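Local coordinates for protein flavin reductase (Uncultured bacterium, PDB 5CHO) that binds FAD and, as the flavin reductase component of a bacterial two-component tryptophan halogenase, probably supplies the reduced flavin, at residues W129-G132 with A137-A140. Numbering follows the deposited sequence.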
# COMPACT_ATOMS: atom_id res chain seq x y z
N TRP A 129 -5.71 -23.68 6.66
CA TRP A 129 -6.60 -22.87 5.84
C TRP A 129 -8.06 -22.99 6.24
O TRP A 129 -8.54 -24.07 6.58
CB TRP A 129 -6.51 -23.26 4.36
CG TRP A 129 -5.20 -23.01 3.69
CD1 TRP A 129 -4.23 -23.93 3.41
CD2 TRP A 129 -4.71 -21.75 3.20
NE1 TRP A 129 -3.17 -23.33 2.77
CE2 TRP A 129 -3.44 -21.99 2.63
CE3 TRP A 129 -5.22 -20.45 3.19
CZ2 TRP A 129 -2.68 -20.97 2.06
CZ3 TRP A 129 -4.46 -19.44 2.62
CH2 TRP A 129 -3.20 -19.71 2.06
N ALA A 130 -8.75 -21.85 6.20
CA ALA A 130 -10.20 -21.82 6.28
C ALA A 130 -10.71 -21.44 4.90
O ALA A 130 -9.95 -20.97 4.06
CB ALA A 130 -10.67 -20.82 7.32
N ARG A 131 -12.00 -21.65 4.66
CA ARG A 131 -12.61 -21.27 3.40
C ARG A 131 -13.63 -20.17 3.64
O ARG A 131 -14.51 -20.31 4.49
CB ARG A 131 -13.28 -22.46 2.72
CG ARG A 131 -12.32 -23.54 2.26
CD ARG A 131 -11.54 -23.09 1.04
NE ARG A 131 -10.78 -24.20 0.47
CZ ARG A 131 -10.63 -24.43 -0.83
NH1 ARG A 131 -11.18 -23.62 -1.73
NH2 ARG A 131 -9.93 -25.48 -1.24
N GLY A 132 -13.51 -19.08 2.89
CA GLY A 132 -14.39 -17.94 3.08
C GLY A 132 -15.81 -18.34 2.75
O GLY A 132 -16.08 -18.96 1.72
N ALA A 137 -12.89 -18.74 -0.95
CA ALA A 137 -11.46 -18.48 -1.10
C ALA A 137 -10.72 -18.91 0.17
O ALA A 137 -11.21 -18.70 1.28
CB ALA A 137 -11.21 -17.02 -1.39
N PRO A 138 -9.53 -19.53 0.01
CA PRO A 138 -8.78 -19.86 1.23
C PRO A 138 -8.36 -18.64 2.04
O PRO A 138 -7.90 -17.64 1.48
CB PRO A 138 -7.55 -20.61 0.69
CG PRO A 138 -7.97 -21.13 -0.63
CD PRO A 138 -8.92 -20.12 -1.19
N LEU A 139 -8.52 -18.74 3.35
CA LEU A 139 -8.09 -17.71 4.29
C LEU A 139 -7.19 -18.36 5.33
O LEU A 139 -7.54 -19.39 5.90
CB LEU A 139 -9.29 -17.03 4.94
CG LEU A 139 -10.24 -16.30 3.99
CD1 LEU A 139 -11.55 -15.95 4.68
CD2 LEU A 139 -9.57 -15.03 3.47
N ALA A 140 -6.03 -17.76 5.57
CA ALA A 140 -5.03 -18.36 6.45
C ALA A 140 -5.38 -18.18 7.92
O ALA A 140 -5.57 -17.06 8.40
CB ALA A 140 -3.66 -17.77 6.16
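Ala-137 accepts the N-H of Gly-132 on its carbonyl oxygen (N to O 2.8 Å), the hydrogen bond nearest the turn of a short antiparallel beta hairpin. Strand 138-140 starts at Pro-138, opposite Arg-131 in a non-hydrogen-bonded pair, its ring touched by two larger side chains. Its CB meets the six-membered part of the Trp-129 indole, 3.4 Å from CE3, the two rings meeting at a slant. Its CG, further round the ring, lies over one face of the Arg-131 guanidinium. That group is held by a hydrogen bond from NH1 to Gly-136 O and a salt bridge from NH2 to Asp-125. Leu-139 pairs with Ala-130 through both backbone hydrogen bonds. Leu-139 N to Ala-130 O is 2.7 Å; the return bond, Ala-130 N to Leu-139 O, is almost straight at 173°. The leucine side chain leaves by the face of Ala-130, opposite that of Pro-138, and its CD1 reaches Gly-132 CA at 3.8 Å. Ala-140 closes the pairing opposite Trp-129. With CG anti to the carbonyl carbon (chi1 -65°), the indole swings across the neighbouring strand, bringing CZ3 to 4.0 Å from Ala-140 CB. The hairpin packs against the large antiparallel sheet of this flavin reductase-like domain: Trp-129 touches Val-50 and Thr-52 of strand 46-53, and Phe-124 makes an edge-to-face contact with the indole. Thr-52 OG1 hydrogen-bonds to Pro-138 O and Ser-99 OG of strand 95-100 to Ala-140 N, and Leu-139 rests on Trp-146 of strand 145-157.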